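Local structure of acyl-CoA hydrolase (Bacillus cereus, 1Y7U) at residues T64-W69 with F119-A124. The protein binds coenzyme A and calcium and probably hydrolyses long-chain fatty acyl-CoA thioesters. Sequence-based numbering, arbitrary orientation.
Sequences TASMDW and FVTFVA. With COA (coenzyme A), chain F.
Strands 64-67 and 119-124 run antiparallel, their axes 4.4 Å apart at 165°, and the register slips by one residue at Ala65-Ser66. The evidence for a classic beta bulge is that Thr121 O takes two donors in its carbonyl plane, Ala65 N at 2.7 Å and Ser66 N at 3.3 Å. Beyond it, Thr121 N returns a bond to Ser66 O, and Asp68 N reaches Phe119 O nearly along the C=O axis (171°). On one sheet face, turned to helix 39-58, Thr64 CB sits obliquely against the Phe122 ring, 3.5 Å from CE2; the selenium of selenomethionine Met67, its chain bent at chi2 (-72°), lies 3.9 Å from Val120 CG2. The pairing belongs to the antiparallel sheet of the hotdog fold, packed on helix 39-58, and the sheet continues into a second subunit through Ser66 and Met67. The opposite face serves coenzyme A. There Thr121 CG2, anti to the backbone N, approaches adenine N3A at 3.5 Å, while Val123 CG2 meets the ribose. A water bonds to both Ser66 OG and Thr121 OG1. On the pantetheine arm, N4P donates to the backbone O of Thr64 (3.2 Å), and Asp71 of the second subunit also hydrogen-bonds the coenzyme A.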
ATOM      1  N   THR A  64      10.220  -5.505 -19.046  1.00 30.84           N
ATOM      2  CA  THR A  64       9.191  -6.338 -19.653  1.00 27.71           C
ATOM      3  C   THR A  64       8.760  -5.811 -21.014  1.00 25.76           C
ATOM      4  O   THR A  64       8.293  -4.682 -21.139  1.00 25.60           O
ATOM      5  CB  THR A  64       7.964  -6.537 -18.691  1.00 26.13           C
ATOM      6  OG1 THR A  64       6.779  -6.768 -19.458  1.00 26.17           O
ATOM      7  CG2 THR A  64       7.778  -5.354 -17.783  1.00 26.23           C
ATOM      8  N   ALA A  65       8.947  -6.646 -22.034  1.00 26.51           N
ATOM      9  CA  ALA A  65       8.617  -6.296 -23.413  1.00 27.27           C
ATOM     10  C   ALA A  65       7.178  -6.592 -23.802  1.00 27.13           C
ATOM     11  O   ALA A  65       6.560  -5.825 -24.538  1.00 27.66           O
ATOM     12  CB  ALA A  65       9.560  -7.014 -24.371  1.00 24.87           C
ATOM     13  N   SER A  66       6.636  -7.700 -23.322  1.00 26.48           N
ATOM     14  CA  SER A  66       5.269  -8.015 -23.683  1.00 29.06           C
ATOM     15  C   SER A  66       4.596  -9.020 -22.770  1.00 28.72           C
ATOM     16  O   SER A  66       5.248  -9.731 -22.002  1.00 28.75           O
ATOM     17  CB  SER A  66       5.223  -8.541 -25.122  1.00 32.24           C
ATOM     18  OG  SER A  66       5.865  -9.806 -25.230  1.00 36.37           O
HETATM   19  N   MSE A  67       3.277  -9.068 -22.874  1.00 29.57           N
HETATM   20  CA  MSE A  67       2.459  -9.997 -22.116  1.00 34.73           C
HETATM   21  C   MSE A  67       1.652 -10.762 -23.155  1.00 34.39           C
HETATM   22  O   MSE A  67       1.043 -10.153 -24.042  1.00 33.83           O
HETATM   23  CB  MSE A  67       1.497  -9.239 -21.198  1.00 40.79           C
HETATM   24  CG  MSE A  67       1.728  -9.443 -19.713  1.00 51.22           C
HETATM   25 SE   MSE A  67       1.233 -11.182 -19.023  1.00 62.02          SE
HETATM   26  CE  MSE A  67       1.453 -10.809 -17.141  1.00 55.69           C
ATOM     27  N   ASP A  68       1.643 -12.086 -23.067  1.00 34.15           N
ATOM     28  CA  ASP A  68       0.856 -12.874 -24.013  1.00 36.92           C
ATOM     29  C   ASP A  68      -0.601 -12.778 -23.550  1.00 35.61           C
ATOM     30  O   ASP A  68      -0.856 -12.476 -22.387  1.00 33.52           O
ATOM     31  CB  ASP A  68       1.311 -14.330 -23.989  1.00 42.25           C
ATOM     32  CG  ASP A  68       1.139 -15.008 -25.325  1.00 45.07           C
ATOM     33  OD1 ASP A  68       2.109 -15.022 -26.107  1.00 46.62           O
ATOM     34  OD2 ASP A  68       0.034 -15.515 -25.598  1.00 49.11           O
ATOM     35  N   TRP A  69      -1.567 -13.037 -24.421  1.00 35.63           N
ATOM     36  CA  TRP A  69      -2.938 -12.928 -23.953  1.00 37.67           C
ATOM     37  C   TRP A  69      -3.170 -13.837 -22.751  1.00 34.13           C
ATOM     38  O   TRP A  69      -2.517 -14.866 -22.604  1.00 32.01           O
ATOM     39  CB  TRP A  69      -3.928 -13.236 -25.069  1.00 46.72           C
ATOM     40  CG  TRP A  69      -3.732 -14.538 -25.724  1.00 57.35           C
ATOM     41  CD1 TRP A  69      -3.820 -15.771 -25.143  1.00 62.08           C
ATOM     42  CD2 TRP A  69      -3.483 -14.763 -27.113  1.00 63.19           C
ATOM     43  NE1 TRP A  69      -3.646 -16.755 -26.090  1.00 65.51           N
ATOM     44  CE2 TRP A  69      -3.436 -16.162 -27.310  1.00 65.27           C
ATOM     45  CE3 TRP A  69      -3.297 -13.918 -28.218  1.00 64.92           C
ATOM     46  CZ2 TRP A  69      -3.217 -16.736 -28.565  1.00 65.54           C
ATOM     47  CZ3 TRP A  69      -3.079 -14.489 -29.466  1.00 67.95           C
ATOM     48  CH2 TRP A  69      -3.041 -15.888 -29.627  1.00 67.73           C
ATOM     49  N   PHE A 119       2.820 -16.189 -20.973  1.00 24.33           N
ATOM     50  CA  PHE A 119       4.240 -16.047 -21.221  1.00 23.71           C
ATOM     51  C   PHE A 119       4.517 -14.567 -21.200  1.00 22.68           C
ATOM     52  O   PHE A 119       3.790 -13.786 -21.812  1.00 23.49           O
ATOM     53  CB  PHE A 119       4.624 -16.615 -22.584  1.00 24.12           C
ATOM     54  CG  PHE A 119       4.390 -18.086 -22.712  1.00 24.94           C
ATOM     55  CD1 PHE A 119       3.103 -18.582 -22.909  1.00 28.46           C
ATOM     56  CD2 PHE A 119       5.452 -18.984 -22.633  1.00 24.66           C
ATOM     57  CE1 PHE A 119       2.878 -19.961 -23.026  1.00 29.39           C
ATOM     58  CE2 PHE A 119       5.239 -20.350 -22.746  1.00 23.00           C
ATOM     59  CZ  PHE A 119       3.955 -20.843 -22.943  1.00 27.54           C
ATOM     60  N   VAL A 120       5.549 -14.172 -20.474  1.00 21.85           N
ATOM     61  CA  VAL A 120       5.895 -12.768 -20.404  1.00 20.66           C
ATOM     62  C   VAL A 120       7.272 -12.670 -21.030  1.00 22.50           C
ATOM     63  O   VAL A 120       8.156 -13.469 -20.727  1.00 22.44           O
ATOM     64  CB  VAL A 120       5.939 -12.268 -18.951  1.00 19.08           C
ATOM     65  CG1 VAL A 120       5.966 -10.742 -18.935  1.00 20.20           C
ATOM     66  CG2 VAL A 120       4.739 -12.790 -18.179  1.00 14.95           C
ATOM     67  N   THR A 121       7.453 -11.708 -21.923  1.00 24.08           N
ATOM     68  CA  THR A 121       8.733 -11.552 -22.585  1.00 26.31           C
ATOM     69  C   THR A 121       9.535 -10.427 -21.946  1.00 27.21           C
ATOM     70  O   THR A 121       9.021  -9.323 -21.761  1.00 25.78           O
ATOM     71  CB  THR A 121       8.535 -11.245 -24.089  1.00 27.33           C
ATOM     72  OG1 THR A 121       7.736 -12.274 -24.682  1.00 27.18           O
ATOM     73  CG2 THR A 121       9.876 -11.176 -24.805  1.00 24.88           C
ATOM     74  N   PHE A 122      10.790 -10.720 -21.609  1.00 28.56           N
ATOM     75  CA  PHE A 122      11.680  -9.730 -21.008  1.00 31.07           C
ATOM     76  C   PHE A 122      12.932  -9.527 -21.862  1.00 32.60           C
ATOM     77  O   PHE A 122      13.385 -10.446 -22.543  1.00 34.68           O
ATOM     78  CB  PHE A 122      12.104 -10.164 -19.598  1.00 29.56           C
ATOM     79  CG  PHE A 122      11.024 -10.018 -18.556  1.00 29.65           C
ATOM     80  CD1 PHE A 122      10.083 -11.025 -18.363  1.00 29.91           C
ATOM     81  CD2 PHE A 122      10.937  -8.863 -17.786  1.00 27.51           C
ATOM     82  CE1 PHE A 122       9.071 -10.882 -17.418  1.00 30.06           C
ATOM     83  CE2 PHE A 122       9.934  -8.711 -16.842  1.00 28.20           C
ATOM     84  CZ  PHE A 122       8.997  -9.722 -16.657  1.00 32.02           C
ATOM     85  N   VAL A 123      13.485  -8.319 -21.829  1.00 32.98           N
ATOM     86  CA  VAL A 123      14.698  -8.008 -22.580  1.00 33.42           C
ATOM     87  C   VAL A 123      15.759  -7.493 -21.618  1.00 35.64           C
ATOM     88  O   VAL A 123      15.533  -6.522 -20.890  1.00 34.91           O
ATOM     89  CB  VAL A 123      14.463  -6.913 -23.644  1.00 32.61           C
ATOM     90  CG1 VAL A 123      15.795  -6.500 -24.267  1.00 27.95           C
ATOM     91  CG2 VAL A 123      13.514  -7.419 -24.710  1.00 30.28           C
ATOM     92  N   ALA A 124      16.919  -8.139 -21.622  1.00 36.49           N
ATOM     93  CA  ALA A 124      18.009  -7.731 -20.743  1.00 36.16           C
ATOM     94  C   ALA A 124      18.664  -6.476 -21.301  1.00 37.46           C
ATOM     95  O   ALA A 124      18.996  -6.411 -22.482  1.00 38.14           O
ATOM     96  CB  ALA A 124      19.029  -8.855 -20.622  1.00 35.73           C
TER
HETATM   97  N1A COA F 201       7.417  -8.522 -27.832  1.00 76.21           N
HETATM   98  C2A COA F 201       8.304  -9.519 -27.620  1.00 75.17           C
HETATM   99  N3A COA F 201       9.633  -9.299 -27.799  1.00 75.45           N
HETATM  100  C4A COA F 201      10.065  -8.114 -28.179  1.00 76.95           C
HETATM  101  C5A COA F 201       9.192  -7.100 -28.354  1.00 76.82           C
HETATM  102  C6A COA F 201       7.837  -7.286 -28.181  1.00 76.62           C
HETATM  103  N6A COA F 201       6.977  -6.279 -28.036  1.00 73.05           N
HETATM  104  N7A COA F 201       9.896  -6.062 -28.718  1.00 76.94           N
HETATM  105  C8A COA F 201      11.167  -6.378 -28.741  1.00 76.64           C
HETATM  106  N9A COA F 201      11.297  -7.655 -28.435  1.00 77.88           N
HETATM  107  C1B COA F 201      12.589  -8.330 -28.278  1.00 78.85           C
HETATM  108  C2B COA F 201      13.007  -9.208 -29.430  1.00 77.79           C
HETATM  109  O2B COA F 201      12.623 -10.515 -29.105  1.00 78.12           O
HETATM  110  C3B COA F 201      14.514  -9.107 -29.501  1.00 75.97           C
HETATM  111  O3B COA F 201      14.917 -10.344 -29.075  1.00 68.81           O
HETATM  112  P3B COA F 201      16.162 -11.153 -29.395  1.00 60.11           P
HETATM  113  O7A COA F 201      16.221 -12.125 -28.409  1.00 58.50           O
HETATM  114  O8A COA F 201      17.416 -10.546 -29.431  1.00 61.17           O
HETATM  115  O9A COA F 201      15.987 -11.859 -30.567  1.00 60.26           O
HETATM  116  C4B COA F 201      14.801  -8.096 -28.429  1.00 79.96           C
HETATM  117  O4B COA F 201      13.617  -7.398 -28.279  1.00 80.24           O
HETATM  118  C5B COA F 201      15.855  -7.093 -28.765  1.00 84.67           C
HETATM  119  O5B COA F 201      15.237  -5.948 -29.288  1.00 91.57           O
HETATM  120  P1A COA F 201      15.990  -4.838 -30.148  1.00 94.88           P
HETATM  121  O1A COA F 201      15.451  -4.735 -31.507  1.00 94.23           O
HETATM  122  O2A COA F 201      17.416  -5.134 -30.258  1.00 92.67           O
HETATM  123  O3A COA F 201      15.720  -3.424 -29.486  1.00 94.77           O
HETATM  124  P2A COA F 201      14.365  -2.788 -28.959  1.00 94.20           P
HETATM  125  O4A COA F 201      13.221  -2.979 -29.860  1.00 93.28           O
HETATM  126  O5A COA F 201      14.645  -1.383 -28.809  1.00 93.84           O
HETATM  127  O6A COA F 201      14.066  -3.422 -27.538  1.00 92.58           O
HETATM  128  CBP COA F 201      12.061  -2.545 -26.411  1.00 84.24           C
HETATM  129  CCP COA F 201      13.568  -2.769 -26.390  1.00 86.72           C
HETATM  130  CDP COA F 201      11.505  -2.371 -27.801  1.00 83.87           C
HETATM  131  CEP COA F 201      11.366  -3.731 -25.795  1.00 81.46           C
HETATM  132  CAP COA F 201      11.767  -1.157 -25.843  1.00 82.92           C
HETATM  133  OAP COA F 201      11.282  -0.293 -26.842  1.00 83.34           O
HETATM  134  C9P COA F 201      11.395  -0.850 -24.431  1.00 79.91           C
HETATM  135  O9P COA F 201      12.363  -0.367 -23.577  1.00 78.12           O
HETATM  136  N8P COA F 201      10.177  -1.044 -24.039  1.00 76.26           N
HETATM  137  C7P COA F 201       9.872  -1.474 -22.713  1.00 74.63           C
HETATM  138  C6P COA F 201      10.686  -0.849 -21.598  1.00 74.66           C
HETATM  139  C5P COA F 201       9.959  -0.800 -20.293  1.00 73.79           C
HETATM  140  O5P COA F 201      10.254   0.062 -19.439  1.00 73.92           O
HETATM  141  N4P COA F 201       9.020  -1.692 -20.124  1.00 71.58           N
HETATM  142  C3P COA F 201       7.945  -1.455 -19.233  1.00 71.80           C
HETATM  143  C2P COA F 201       6.962  -0.536 -19.893  1.00 72.35           C
HETATM  144  S1P COA F 201       6.945   1.045 -19.122  1.00 78.20           S
HETATM  145  O   HOH W   1       4.913 -12.282 -24.631  1.00 29.82           O